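Female germline-specific tumor suppressor gld-1 (Caenorhabditis elegans, PDB 3K6T) binds single-stranded 5'-UACUCAU-3' elements in messenger RNAs and represses translation of targets such as glp-1, acting as a homodimer held together by its Qua1 domain. Local coordinates at the interface of chains A and B. Numbering follows the deposited sequence. Chains: chain A/B, Female germline-specific tumor suppressor gld-1.

Contact 1: the interface of chains A and B. Residues chain A 9, 13, 33-34, 37; chain B 29, 32-33.
Helix 28-45 of chain B lays B:Asn29, B:Arg32 and B:Leu33 against both arms of the chain A helical hairpin, helix 7-20 through A:Tyr9 and A:Leu13 and helix 28-49 through A:Leu33, A:Leu34 and A:Glu37. This patch is part of the Qua1 homodimer interface, and it illustrates how a polar network can border an apolar core. B:Leu33 buries the most surface here, 83 Å². Its two methyls lie along A:Glu37: CD1 is 3.7 Å from A:Glu37 CB, while CD2 faces the carboxylate carbon CD at a similar distance. A:Glu37 can present this flank because its chain bends at chi2 (69°), which also swings the carboxylate toward A:Tyr9. The phenol OH of A:Tyr9 donates to A:Glu37 OE2 over 2.6 Å, using the anti lone pair of that oxygen, and accepts a hydrogen bond from B:Arg32 NH2 at 2.8 Å. The phenol oxygen is thus gripped from both chains, and the carboxylate probably fixes the direction of the O-H bond. The guanidinium is turned 51° from the ring, yet the OH lies near the guanidinium plane. B:Arg32 NH1 reaches the same carboxylate indirectly, through a water 2.9 Å from A:Glu37 OE2; the opposite charges may reinforce this arrangement. B:Asn29 OD1 accepts a weak hydrogen bond, 3.3 Å long, from B:Arg32 NH2 and so helps position the guanidinium, while B:Asn29 CB packs on A:Leu13 CD2. On one ring face sits A:Leu13 CD1, offset toward the rim. In the ring plane, at the edge, B:Asn29 OD1 lies 3.4 Å from A:Tyr9 CE1.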
loop_
_atom_site.group_PDB
_atom_site.type_symbol
_atom_site.label_atom_id
_atom_site.label_comp_id
_atom_site.label_asym_id
_atom_site.label_seq_id
_atom_site.Cartn_x
_atom_site.Cartn_y
_atom_site.Cartn_z
ATOM N N TYR A 9 -1.629 -13.806 -3.148
ATOM C CA TYR A 9 -1.236 -12.438 -2.812
ATOM C C TYR A 9 -2.356 -11.702 -2.074
ATOM O O TYR A 9 -2.116 -11.039 -1.060
ATOM C CB TYR A 9 -0.853 -11.686 -4.081
ATOM C CG TYR A 9 -0.407 -10.255 -3.873
ATOM C CD1 TYR A 9 0.578 -9.937 -2.945
ATOM C CD2 TYR A 9 -0.948 -9.224 -4.640
ATOM C CE1 TYR A 9 0.992 -8.628 -2.771
ATOM C CE2 TYR A 9 -0.540 -7.920 -4.477
ATOM C CZ TYR A 9 0.424 -7.621 -3.539
ATOM O OH TYR A 9 0.833 -6.318 -3.387
ATOM N N LEU A 13 -2.404 -10.041 1.710
ATOM C CA LEU A 13 -2.767 -8.654 2.011
ATOM C C LEU A 13 -3.862 -8.605 3.061
ATOM O O LEU A 13 -3.809 -7.816 4.007
ATOM C CB LEU A 13 -3.245 -7.930 0.749
ATOM C CG LEU A 13 -2.265 -7.814 -0.416
ATOM C CD1 LEU A 13 -2.998 -7.233 -1.614
ATOM C CD2 LEU A 13 -1.052 -6.962 -0.051
ATOM N N LEU A 33 -3.097 2.685 1.894
ATOM C CA LEU A 33 -2.300 2.079 0.830
ATOM C C LEU A 33 -2.664 0.605 0.667
ATOM O O LEU A 33 -2.779 0.094 -0.447
ATOM C CB LEU A 33 -0.802 2.239 1.120
ATOM C CG LEU A 33 -0.286 3.687 1.124
ATOM C CD1 LEU A 33 1.153 3.788 1.637
ATOM C CD2 LEU A 33 -0.428 4.301 -0.268
ATOM N N LEU A 34 -2.862 -0.065 1.794
ATOM C CA LEU A 34 -3.190 -1.479 1.808
ATOM C C LEU A 34 -4.591 -1.731 1.251
ATOM O O LEU A 34 -4.782 -2.645 0.461
ATOM C CB LEU A 34 -3.055 -2.046 3.231
ATOM C CG LEU A 34 -3.499 -3.499 3.446
ATOM C CD1 LEU A 34 -2.757 -4.466 2.511
ATOM C CD2 LEU A 34 -3.303 -3.904 4.914
ATOM N N GLU A 37 -4.491 -1.368 -2.461
ATOM C CA GLU A 37 -3.856 -2.522 -3.121
ATOM C C GLU A 37 -4.808 -3.724 -3.160
ATOM O O GLU A 37 -4.865 -4.456 -4.142
ATOM C CB GLU A 37 -2.526 -2.892 -2.429
ATOM C CG GLU A 37 -1.767 -4.066 -3.050
ATOM C CD GLU A 37 -1.183 -3.747 -4.432
ATOM O OE1 GLU A 37 -1.546 -2.708 -5.032
ATOM O OE2 GLU A 37 -0.350 -4.538 -4.920
ATOM N N ASN B 29 4.348 -7.304 2.883
ATOM C CA ASN B 29 3.742 -6.698 1.698
ATOM C C ASN B 29 3.443 -5.211 1.925
ATOM O O ASN B 29 3.709 -4.363 1.070
ATOM C CB ASN B 29 2.487 -7.453 1.281
ATOM C CG ASN B 29 2.803 -8.782 0.633
ATOM O OD1 ASN B 29 3.461 -8.833 -0.402
ATOM N ND2 ASN B 29 2.343 -9.868 1.245
ATOM N N ARG B 32 6.520 -3.063 1.560
ATOM C CA ARG B 32 6.876 -2.810 0.165
ATOM C C ARG B 32 6.014 -1.700 -0.439
ATOM O O ARG B 32 6.525 -0.834 -1.149
ATOM C CB ARG B 32 6.752 -4.096 -0.660
ATOM C CG ARG B 32 7.162 -3.954 -2.125
ATOM C CD ARG B 32 6.912 -5.250 -2.869
ATOM N NE ARG B 32 5.667 -5.854 -2.408
ATOM C CZ ARG B 32 4.462 -5.524 -2.859
ATOM N NH1 ARG B 32 4.327 -4.603 -3.809
ATOM N NH2 ARG B 32 3.391 -6.116 -2.359
ATOM N N LEU B 33 4.710 -1.745 -0.169
ATOM C CA LEU B 33 3.773 -0.727 -0.643
ATOM C C LEU B 33 4.127 0.646 -0.087
ATOM O O LEU B 33 4.055 1.656 -0.785
ATOM C CB LEU B 33 2.336 -1.081 -0.247
ATOM C CG LEU B 33 1.706 -2.350 -0.844
ATOM C CD1 LEU B 33 0.366 -2.646 -0.168
ATOM C CD2 LEU B 33 1.529 -2.226 -2.351
HETATM O O HOH W 1 2.328 -3.873 -5.845
#

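Contact 2: the interface of chains A and B. Residues chain A 29-30, 33; chain B 9, 13, 16, 20, 34, 37.
A:Asn29 and A:Val30, in the first turn of helix 28-49, meet B:Glu16 of helix 7-20, and one turn further on A:Leu33 reaches B:Leu34 and B:Glu37 of helix 28-45. The site exemplifies helix capping in trans, in which a carboxylate from one protomer serves the N-terminal end of a helix in the other. B:Glu16 extends beyond CG (chi2 -168°) and spreads its two oxygens over successive backbone amides. OE2 accepts from A:Asn29 N at 3.0 Å through its syn lone pair; OE1 accepts from A:Val30 N at 2.9 Å, also on the syn side but 20° out of the carboxylate plane. Two bonds therefore hold the carboxylate against rotation, and the positive end of the helix dipole would probably stabilise its negative charge. The tight part lies alongside this cap. A:Val30 CG2 meets B:Leu20 CD1 tip to tip at 3.8 Å and also packs on B:Leu34 CD2. A:Leu33 crosses B:Leu34 at about a right angle and brings CD1 to 3.8 Å from B:Glu37 CB, while A:Asn29 CB rests on B:Leu13 CD2. The polar end at the A:Asn29 amide is held less firmly and is probably nearer solvent: ND2 makes a weak hydrogen bond, 3.3 Å long, to B:Glu16 OE2, and OD1 merely lies in plane at the edge of the B:Tyr9 ring. The intrachain tyrosine-glutamate bond recurs here, B:Glu37 OE2 being met on its anti side, 16° out of the carboxylate plane. Capping and leucine packing together probably help set how one hairpin sits on the other in the Qua1 homodimer.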
loop_
_atom_site.group_PDB
_atom_site.type_symbol
_atom_site.label_atom_id
_atom_site.label_comp_id
_atom_site.label_asym_id
_atom_site.label_seq_id
_atom_site.Cartn_x
_atom_site.Cartn_y
_atom_site.Cartn_z
ATOM N N ASN A 29 -1.938 5.934 6.984
ATOM C CA ASN A 29 -1.521 5.891 5.587
ATOM C C ASN A 29 -1.261 4.472 5.099
ATOM O O ASN A 29 -1.609 4.119 3.971
ATOM C CB ASN A 29 -0.307 6.791 5.349
ATOM C CG ASN A 29 -0.678 8.259 5.401
ATOM O OD1 ASN A 29 -1.447 8.740 4.572
ATOM N ND2 ASN A 29 -0.165 8.964 6.394
ATOM N N VAL A 30 -0.649 3.662 5.954
ATOM C CA VAL A 30 -0.462 2.256 5.644
ATOM C C VAL A 30 -1.814 1.588 5.376
ATOM O O VAL A 30 -1.965 0.834 4.409
ATOM C CB VAL A 30 0.293 1.518 6.769
ATOM C CG1 VAL A 30 0.083 0.027 6.654
ATOM C CG2 VAL A 30 1.775 1.858 6.720
ATOM N N LEU A 33 -3.097 2.685 1.894
ATOM C CA LEU A 33 -2.300 2.079 0.830
ATOM C C LEU A 33 -2.664 0.605 0.667
ATOM O O LEU A 33 -2.779 0.094 -0.447
ATOM C CB LEU A 33 -0.802 2.239 1.120
ATOM C CG LEU A 33 -0.286 3.687 1.124
ATOM C CD1 LEU A 33 1.153 3.788 1.637
ATOM C CD2 LEU A 33 -0.428 4.301 -0.268
ATOM N N TYR B 9 3.665 14.784 4.341
ATOM C CA TYR B 9 3.202 13.455 3.982
ATOM C C TYR B 9 4.379 12.481 4.000
ATOM O O TYR B 9 4.316 11.423 4.621
ATOM C CB TYR B 9 2.523 13.502 2.611
ATOM C CG TYR B 9 1.979 12.180 2.106
ATOM C CD1 TYR B 9 1.154 11.386 2.897
ATOM C CD2 TYR B 9 2.260 11.750 0.819
ATOM C CE1 TYR B 9 0.645 10.180 2.419
ATOM C CE2 TYR B 9 1.759 10.558 0.332
ATOM C CZ TYR B 9 0.955 9.777 1.133
ATOM O OH TYR B 9 0.464 8.598 0.625
ATOM N N LEU B 13 4.821 9.089 6.354
ATOM C CA LEU B 13 5.093 7.771 5.777
ATOM C C LEU B 13 6.363 7.151 6.350
ATOM O O LEU B 13 6.384 5.977 6.722
ATOM C CB LEU B 13 5.232 7.873 4.258
ATOM C CG LEU B 13 4.016 8.337 3.459
ATOM C CD1 LEU B 13 4.411 8.503 2.009
ATOM C CD2 LEU B 13 2.888 7.327 3.602
ATOM N N GLU B 16 5.634 5.995 9.865
ATOM C CA GLU B 16 4.897 4.729 9.916
ATOM C C GLU B 16 5.789 3.542 9.553
ATOM O O GLU B 16 5.651 2.457 10.108
ATOM C CB GLU B 16 3.655 4.770 9.011
ATOM C CG GLU B 16 2.610 5.818 9.413
ATOM C CD GLU B 16 1.280 5.630 8.692
ATOM O OE1 GLU B 16 1.018 4.511 8.188
ATOM O OE2 GLU B 16 0.489 6.591 8.640
ATOM N N LEU B 20 6.594 0.076 11.674
ATOM C CA LEU B 20 6.374 -1.249 11.114
ATOM C C LEU B 20 7.617 -2.106 11.160
ATOM O O LEU B 20 7.526 -3.333 11.200
ATOM C CB LEU B 20 5.928 -1.139 9.662
ATOM C CG LEU B 20 4.475 -0.769 9.438
ATOM C CD1 LEU B 20 4.181 -0.877 7.961
ATOM C CD2 LEU B 20 3.589 -1.692 10.239
ATOM N N LEU B 34 4.498 0.671 1.186
ATOM C CA LEU B 34 4.933 1.891 1.838
ATOM C C LEU B 34 6.236 2.395 1.211
ATOM O O LEU B 34 6.384 3.584 0.962
ATOM C CB LEU B 34 5.118 1.632 3.330
ATOM C CG LEU B 34 5.402 2.827 4.228
ATOM C CD1 LEU B 34 4.343 3.899 4.047
ATOM C CD2 LEU B 34 5.449 2.353 5.670
ATOM N N GLU B 37 5.440 3.959 -2.050
ATOM C CA GLU B 37 4.794 5.260 -1.891
ATOM C C GLU B 37 5.789 6.337 -1.448
ATOM O O GLU B 37 5.705 7.483 -1.895
ATOM C CB GLU B 37 3.619 5.183 -0.915
ATOM C CG GLU B 37 2.900 6.522 -0.708
ATOM C CD GLU B 37 2.092 6.967 -1.914
ATOM O OE1 GLU B 37 2.253 6.372 -3.001
ATOM O OE2 GLU B 37 1.285 7.912 -1.770
#

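The C-alpha centres of contact 1 and contact 2 lie about 10 Å apart, and A:Leu33 belongs to both. The two are largely counterparts under the two-fold symmetry of the dimer: in contact 1 helix 28-45 of chain B inserts toward the chain A hairpin, and in contact 2 helix 28-49 of chain A does the same to chain B. Interactions detailed in one therefore have twins in the other half, with the Leu33 pair near the centre. Such reciprocity joins the two hairpins, stacked roughly perpendicular to each other, around a shared hydrophobic interface, which gives GLD-1 its homodimeric form.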